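Topoisomerase I-like protein (Leishmania donovani, PDB 2B9S) relaxes supercoiled DNA as the large subunit of a heterodimeric type IB topoisomerase, cutting and rejoining one strand with a catalytic tyrosine supplied by its partner. Local coordinates at a contact of chain A with DNA and the interface of chains A and B. Numbering follows the deposited sequence. Chains: chain A, topoisomerase I-like protein; chain B, DNA topoisomerase I-like protein.

Contact 1: a contact of chain A with DNA. Residues chain A 166, 290, 328-329, 331. With nucleotides of chain E; nucleotides of chain D; nucleotides of chain C.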
# COMPACT_ATOMS: atom_id res chain seq x y z
N ARG A 166 3.98 1.21 -11.13
CA ARG A 166 5.33 1.28 -10.59
C ARG A 166 6.27 0.35 -11.34
O ARG A 166 5.88 -0.74 -11.75
CB ARG A 166 5.32 0.88 -9.11
CG ARG A 166 4.41 1.70 -8.19
CD ARG A 166 4.77 3.15 -8.10
NE ARG A 166 3.89 3.84 -7.14
CZ ARG A 166 4.16 4.04 -5.85
NH1 ARG A 166 5.30 3.64 -5.31
NH2 ARG A 166 3.27 4.65 -5.08
N ARG A 290 9.42 -10.17 2.73
CA ARG A 290 8.03 -10.48 2.47
C ARG A 290 7.98 -11.88 1.86
O ARG A 290 8.94 -12.32 1.23
CB ARG A 290 7.39 -9.45 1.55
CG ARG A 290 7.48 -8.02 2.06
CD ARG A 290 7.14 -7.08 0.95
NE ARG A 290 7.18 -5.65 1.27
CZ ARG A 290 8.15 -4.83 0.91
NH1 ARG A 290 9.22 -5.30 0.28
NH2 ARG A 290 8.06 -3.52 1.18
N LYS A 328 8.51 -5.64 -3.53
CA LYS A 328 7.31 -4.80 -3.56
C LYS A 328 7.62 -3.35 -3.96
O LYS A 328 8.55 -2.74 -3.41
CB LYS A 328 6.59 -4.84 -2.21
CG LYS A 328 5.41 -3.88 -2.12
CD LYS A 328 4.62 -4.10 -0.86
CE LYS A 328 3.46 -3.14 -0.75
NZ LYS A 328 2.94 -3.17 0.66
N ASP A 329 6.82 -2.82 -4.88
CA ASP A 329 6.97 -1.44 -5.40
C ASP A 329 8.19 -1.24 -6.31
O ASP A 329 8.49 -0.11 -6.71
CB ASP A 329 6.92 -0.40 -4.27
CG ASP A 329 5.50 -0.12 -3.80
OD1 ASP A 329 5.20 -0.43 -2.64
OD2 ASP A 329 4.68 0.37 -4.59
N ILE A 331 11.16 -1.69 -5.54
CA ILE A 331 12.28 -1.20 -4.73
C ILE A 331 13.30 -2.31 -4.70
O ILE A 331 12.97 -3.46 -4.42
CB ILE A 331 11.82 -0.80 -3.28
CG1 ILE A 331 10.74 0.30 -3.31
CG2 ILE A 331 13.01 -0.43 -2.39
CD1 ILE A 331 11.06 1.56 -4.14
P DT E 10 0.25 -3.75 8.24
OP1 DT E 10 1.18 -4.70 8.84
OP2 DT E 10 -0.18 -2.49 8.92
O5' DT E 10 0.88 -3.26 6.85
C5' DT E 10 1.75 -4.11 6.07
C4' DT E 10 2.25 -3.35 4.86
O4' DT E 10 1.16 -2.84 4.06
C3' DT E 10 3.07 -2.09 5.17
O3' DT E 10 4.21 -2.15 4.37
C2' DT E 10 2.23 -0.90 4.75
C1' DT E 10 1.50 -1.53 3.58
N1 DT E 10 0.25 -0.88 3.14
C2 DT E 10 0.09 -0.63 1.79
O2 DT E 10 0.93 -0.89 0.95
N3 DT E 10 -1.11 -0.06 1.45
C4 DT E 10 -2.15 0.29 2.32
O4 DT E 10 -3.19 0.80 1.89
C5 DT E 10 -1.91 0.02 3.72
C7 DT E 10 -2.89 0.47 4.78
C6 DT E 10 -0.74 -0.56 4.07
O5' DA D 1 5.46 -2.35 2.13
C5' DA D 1 5.92 -1.01 2.17
C4' DA D 1 5.68 -0.36 0.84
O4' DA D 1 4.27 -0.19 0.60
C3' DA D 1 6.25 1.03 0.83
O3' DA D 1 7.61 0.93 0.44
C2' DA D 1 5.36 1.76 -0.18
C1' DA D 1 4.04 1.04 -0.11
N9 DA D 1 2.91 1.69 0.58
C8 DA D 1 2.64 1.60 1.92
N7 DA D 1 1.55 2.21 2.30
C5 DA D 1 1.05 2.75 1.12
C6 DA D 1 -0.10 3.53 0.84
N6 DA D 1 -1.00 3.89 1.77
N1 DA D 1 -0.30 3.89 -0.45
C2 DA D 1 0.57 3.52 -1.39
N3 DA D 1 1.69 2.82 -1.23
C4 DA D 1 1.88 2.44 0.04
P DG D 2 8.61 2.17 0.62
OP1 DG D 2 9.97 1.64 0.45
OP2 DG D 2 8.20 2.90 1.85
O5' DG D 2 8.23 3.12 -0.63
C5' DG D 2 8.41 2.70 -1.94
C4' DG D 2 7.87 3.73 -2.90
O4' DG D 2 6.49 4.01 -2.62
C3' DG D 2 8.56 5.10 -2.89
O3' DG D 2 8.53 5.53 -4.24
C2' DG D 2 7.64 5.97 -2.03
C1' DG D 2 6.28 5.39 -2.38
N9 DG D 2 5.32 5.54 -1.30
C8 DG D 2 5.55 5.30 0.05
N7 DG D 2 4.49 5.50 0.78
C5 DG D 2 3.52 5.89 -0.14
C6 DG D 2 2.19 6.26 0.07
O6 DG D 2 1.59 6.29 1.15
N1 DG D 2 1.52 6.59 -1.11
C2 DG D 2 2.09 6.57 -2.36
N2 DG D 2 1.30 6.92 -3.37
N3 DG D 2 3.35 6.23 -2.59
C4 DG D 2 4.00 5.90 -1.43
P DA C 14 1.12 -0.93 -9.10
OP1 DA C 14 2.36 -0.83 -9.89
OP2 DA C 14 0.00 -1.66 -9.68
O5' DA C 14 1.41 -1.46 -7.63
C5' DA C 14 2.67 -1.25 -6.98
C4' DA C 14 2.71 -2.18 -5.78
O4' DA C 14 1.60 -1.90 -4.87
C3' DA C 14 2.54 -3.64 -6.14
O3' DA C 14 3.42 -4.39 -5.32
C2' DA C 14 1.06 -3.93 -5.81
C1' DA C 14 0.88 -3.09 -4.54
N9 DA C 14 -0.52 -2.80 -4.14
C8 DA C 14 -1.59 -2.45 -4.94
N7 DA C 14 -2.73 -2.23 -4.28
C5 DA C 14 -2.37 -2.47 -2.95
C6 DA C 14 -3.09 -2.42 -1.72
N6 DA C 14 -4.38 -2.11 -1.59
N1 DA C 14 -2.42 -2.71 -0.59
C2 DA C 14 -1.12 -3.01 -0.65
N3 DA C 14 -0.34 -3.09 -1.74
C4 DA C 14 -1.03 -2.81 -2.86
O HOH W 1 0.98 -4.86 1.69
O HOH W 2 4.29 -2.56 -10.14
O HOH W 3 2.38 1.21 -3.75
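A:Lys328 and A:Arg290 converge on O5' of DA1 of chain D, the leaving-group oxygen at the nick, where vanadate stands in for the scissile phosphate in this type IB topoisomerase. For base readout, A:Lys328 NZ enters the minor groove and donates to the thymine O2 of DT10 in chain E at 3.1 Å. A:Arg166 reaches the same groove farther downstream, where NH2 hydrogen-bonds the guanine N3 of DG2 in chain D at 3.0 Å. Between them, water 3 links A:Asp329 OD2 with the adenine N3 of DA1.

The other direct contacts are to the backbone. A:Lys328 runs out almost fully extended, with CG anti to the backbone N (chi1 174°), and this brings NZ to 3.0 Å from DA1 O5'. A:Arg290 NH2 also donates to DA1 O5', at 3.0 Å, nearly straight and close to its guanidinium plane. A:Arg166 NH1 binds the DG2 sugar O4' within its own plane, and a 3.4 Å salt bridge from A:Arg166 NH1 to A:Asp329 OD2 steadies the tip. The backbone N of A:Arg166 grips OP1 of DA14 in chain C at 2.9 Å.

The site holds both strands and positions the leaving 5'-oxygen, to which the family's conserved lysine is thought to deliver a proton.

Contact 2: the interface of chains A and B. Residues chain A 417, 420-421, 424; chain B 13-15.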
# COMPACT_ATOMS: atom_id res chain seq x y z
N ASN A 417 16.19 9.22 15.46
CA ASN A 417 16.35 9.15 14.01
C ASN A 417 17.25 7.99 13.58
O ASN A 417 16.93 7.30 12.60
CB ASN A 417 16.86 10.50 13.44
CG ASN A 417 17.20 10.44 11.94
OD1 ASN A 417 16.39 10.84 11.09
ND2 ASN A 417 18.40 9.94 11.60
N ASN A 420 15.53 4.64 14.35
CA ASN A 420 14.50 4.54 13.31
C ASN A 420 15.09 4.12 11.95
O ASN A 420 14.48 3.30 11.23
CB ASN A 420 13.77 5.87 13.16
CG ASN A 420 12.42 5.74 12.47
OD1 ASN A 420 12.04 4.67 11.98
ND2 ASN A 420 11.69 6.84 12.41
N THR A 421 16.25 4.72 11.61
CA THR A 421 17.02 4.43 10.38
C THR A 421 17.44 2.97 10.34
O THR A 421 17.39 2.34 9.29
CB THR A 421 18.28 5.36 10.26
OG1 THR A 421 17.87 6.73 10.15
CG2 THR A 421 19.16 5.02 9.02
N ALA A 424 14.33 1.07 9.32
CA ALA A 424 14.03 1.32 7.92
C ALA A 424 14.96 0.57 6.95
O ALA A 424 14.52 0.13 5.88
CB ALA A 424 14.05 2.81 7.64
N VAL B 13 16.94 6.27 2.32
CA VAL B 13 16.22 5.53 3.37
C VAL B 13 14.97 6.34 3.78
O VAL B 13 15.01 7.57 3.91
CB VAL B 13 17.16 5.25 4.60
CG1 VAL B 13 16.48 4.40 5.67
CG2 VAL B 13 18.44 4.58 4.16
N SER B 14 13.87 5.62 3.98
CA SER B 14 12.59 6.23 4.28
C SER B 14 12.16 5.77 5.66
O SER B 14 12.01 4.57 5.91
CB SER B 14 11.57 5.84 3.21
OG SER B 14 10.40 6.63 3.27
N LEU B 15 11.97 6.73 6.55
CA LEU B 15 11.73 6.42 7.96
C LEU B 15 10.24 6.32 8.32
O LEU B 15 9.88 5.72 9.35
CB LEU B 15 12.46 7.44 8.85
CG LEU B 15 13.91 7.21 9.32
CD1 LEU B 15 14.91 6.99 8.18
CD2 LEU B 15 14.32 8.42 10.16
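B:Leu15 lays its branched tip on chain A helix 411-427, touching A:Asn417, A:Asn420 and A:Thr421, and buries far more surface than any other residue here. The two methyls divide the work. CD2 of B:Leu15 points at the amide oxygen OD1 of A:Asn417, 3.3 Å away, with the two side chains crossing at about a right angle. CD1 of B:Leu15 lies beside A:Thr421, 3.6 Å from its hydroxyl OG1. The stem of the leucine rests on the carboxamide of A:Asn420, whose CG is 3.8 Å from CG of B:Leu15.

A:Thr421 does not spend its hydroxyl on chain B. With OG1 beside its own backbone N (chi1 -63°), A:Thr421 turns back along the helix and bonds the carbonyl O of A:Asn417 at 2.7 Å, meeting it from above the carbonyl plane. That bond fixes the threonine's rotation under the leucine methyl.

One turn further on, the methyl CB of A:Ala424 meets the chain B backbone: it is 3.2 Å from the carbonyl O of B:Ser14 and 3.5 Å from CG1 of B:Val13.

Shape rather than polar pairing thus seats this early stretch of the small subunit, probably helping to steer the following segment, which carries the catalytic tyrosine, toward the active site.

Contact 3: the interface of chains A and B. Residues chain A 246-247, 250, 253, 392, 395; chain B 24, 26, 60-62.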
# COMPACT_ATOMS: atom_id res chain seq x y z
N PHE A 246 -0.15 -5.79 16.67
CA PHE A 246 1.06 -5.69 17.48
C PHE A 246 1.10 -6.69 18.62
O PHE A 246 2.17 -7.15 19.02
CB PHE A 246 1.27 -4.27 17.98
CG PHE A 246 1.74 -3.34 16.93
CD1 PHE A 246 0.93 -2.29 16.50
CD2 PHE A 246 2.98 -3.52 16.32
CE1 PHE A 246 1.37 -1.42 15.51
CE2 PHE A 246 3.42 -2.65 15.32
CZ PHE A 246 2.61 -1.60 14.92
N GLU A 247 -0.07 -7.07 19.13
CA GLU A 247 -0.15 -8.13 20.14
C GLU A 247 0.23 -9.50 19.59
O GLU A 247 0.77 -10.31 20.34
CB GLU A 247 -1.52 -8.17 20.84
CG GLU A 247 -1.83 -6.93 21.70
CD GLU A 247 -0.91 -6.78 22.91
OE1 GLU A 247 -0.93 -7.66 23.78
OE2 GLU A 247 -0.16 -5.79 22.99
N ARG A 250 4.21 -9.52 19.48
CA ARG A 250 4.63 -9.76 20.87
C ARG A 250 4.49 -11.23 21.29
O ARG A 250 5.32 -11.73 22.06
CB ARG A 250 3.83 -8.89 21.86
CG ARG A 250 4.10 -7.41 21.76
CD ARG A 250 3.26 -6.59 22.75
NE ARG A 250 3.87 -6.51 24.08
CZ ARG A 250 3.27 -6.07 25.19
NH1 ARG A 250 2.01 -5.64 25.16
NH2 ARG A 250 3.93 -6.06 26.34
N LYS A 253 7.33 -13.15 19.69
CA LYS A 253 8.57 -12.95 20.46
C LYS A 253 8.86 -14.10 21.42
O LYS A 253 10.02 -14.51 21.59
CB LYS A 253 8.47 -11.64 21.24
CG LYS A 253 9.71 -11.25 22.02
CD LYS A 253 9.33 -10.29 23.11
CE LYS A 253 10.34 -10.29 24.22
NZ LYS A 253 9.64 -9.90 25.49
N ILE A 392 11.07 -5.29 17.59
CA ILE A 392 12.10 -5.84 18.45
C ILE A 392 13.45 -5.17 18.22
O ILE A 392 14.27 -5.13 19.12
CB ILE A 392 12.19 -7.40 18.35
CG1 ILE A 392 12.58 -8.02 19.71
CG2 ILE A 392 13.18 -7.84 17.25
CD1 ILE A 392 11.74 -7.54 20.92
N ASP A 395 13.19 -1.85 20.27
CA ASP A 395 13.23 -2.24 21.67
C ASP A 395 14.67 -2.51 22.09
O ASP A 395 15.20 -1.82 22.97
CB ASP A 395 12.35 -3.49 21.87
CG ASP A 395 11.90 -3.67 23.31
OD1 ASP A 395 11.45 -2.68 23.93
OD2 ASP A 395 11.95 -4.82 23.81
N ASP B 24 5.58 -1.01 17.09
CA ASP B 24 4.56 -0.83 18.11
C ASP B 24 4.68 0.63 18.61
O ASP B 24 5.77 1.05 19.03
CB ASP B 24 4.79 -1.88 19.21
CG ASP B 24 3.59 -2.04 20.15
OD1 ASP B 24 2.95 -1.03 20.49
OD2 ASP B 24 3.31 -3.19 20.57
N ARG B 26 3.60 2.03 21.17
CA ARG B 26 3.82 2.00 22.61
C ARG B 26 5.32 1.95 22.96
O ARG B 26 5.72 2.35 24.05
CB ARG B 26 3.10 0.81 23.24
CG ARG B 26 1.60 0.84 23.10
CD ARG B 26 0.93 -0.44 23.56
NE ARG B 26 1.19 -1.57 22.67
CZ ARG B 26 0.55 -2.74 22.69
NH1 ARG B 26 -0.43 -2.94 23.56
NH2 ARG B 26 0.87 -3.70 21.84
N PHE B 60 7.08 0.44 28.91
CA PHE B 60 6.46 -0.59 28.09
C PHE B 60 7.50 -1.57 27.61
O PHE B 60 8.51 -1.18 27.04
CB PHE B 60 5.73 0.04 26.90
CG PHE B 60 5.12 -0.97 25.98
CD1 PHE B 60 5.75 -1.29 24.78
CD2 PHE B 60 3.94 -1.59 26.29
CE1 PHE B 60 5.20 -2.20 23.94
CE2 PHE B 60 3.39 -2.50 25.44
CZ PHE B 60 4.02 -2.81 24.26
N ASP B 61 7.26 -2.84 27.85
CA ASP B 61 8.14 -3.87 27.31
C ASP B 61 7.44 -4.63 26.20
O ASP B 61 6.48 -5.35 26.45
CB ASP B 61 8.59 -4.85 28.41
CG ASP B 61 9.57 -4.23 29.39
OD1 ASP B 61 10.57 -3.60 28.95
OD2 ASP B 61 9.34 -4.38 30.61
N PHE B 62 7.89 -4.44 24.96
CA PHE B 62 7.36 -5.18 23.81
C PHE B 62 7.66 -6.67 24.01
O PHE B 62 8.82 -7.04 24.25
CB PHE B 62 7.96 -4.66 22.49
CG PHE B 62 7.40 -5.32 21.25
CD1 PHE B 62 8.08 -6.40 20.65
CD2 PHE B 62 6.22 -4.87 20.66
CE1 PHE B 62 7.58 -7.02 19.50
CE2 PHE B 62 5.71 -5.48 19.51
CZ PHE B 62 6.39 -6.56 18.93
OXT PHE B 62 6.76 -7.51 23.97
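B:Phe62, the C-terminal residue of the small subunit, puts its ring against A:Arg250 and A:Ile392 in this heterodimeric type IB topoisomerase. CG of A:Arg250 sits over one face of the B:Phe62 ring, 3.6 Å from the centroid, while A:Ile392 brings CD1 to CD1 of B:Phe62 at 3.8 Å. Nearby, the A:Phe246 ring carries CA of B:Asp24 on its face, toward the rim, and the aspartate carboxylate stacks alongside, the two planes 29° apart.

Farther out, A:Arg250 bends at chi3 (85°), turning its guanidinium from the B:Phe62 ring to the chain end. A:Arg250 NE donates to the terminal carboxylate oxygen OXT of B:Phe62 at 3.1 Å, straight and in plane; its NH2 donates to the carbonyl O of B:Asp61 at 2.6 Å, tilted from that plane. B:Phe60 arrives tip to tip, its CZ centred over the guanidinium face. A:Lys253 NZ holds the other terminal oxygen, O of B:Phe62, on a lone pair at 3.2 Å.

At the rim, A:Glu247 OE2 is shared by two arginines: A:Arg250 NH1 meets its syn lone pair at 3.1 Å, and B:Arg26 NH2 its anti lone pair at 2.6 Å in a salt bridge between chains. B:Asp24 positions B:Arg26 side-on, OD1 receiving NE and OD2 receiving NH2 at 2.8 Å.

Contacts 1 and 2 are centred about 17 Å apart, contacts 2 and 3 about 18 Å, and contacts 1 and 3 about 26 Å. They have no residue in common, but chain A carries all three and chain B joins contacts 2 and 3. Helix 411-427 of contact 2 ends just before A:His429, and helix 384-400 of contact 3 contains A:Arg386; both residues line the vanadate pocket with A:Arg290 and A:Lys328 of contact 1. Gripping the small subunit near both ends of its modelled chain probably helps hold its tyrosine-bearing segment beside the nick, completing an active site built from two polypeptides.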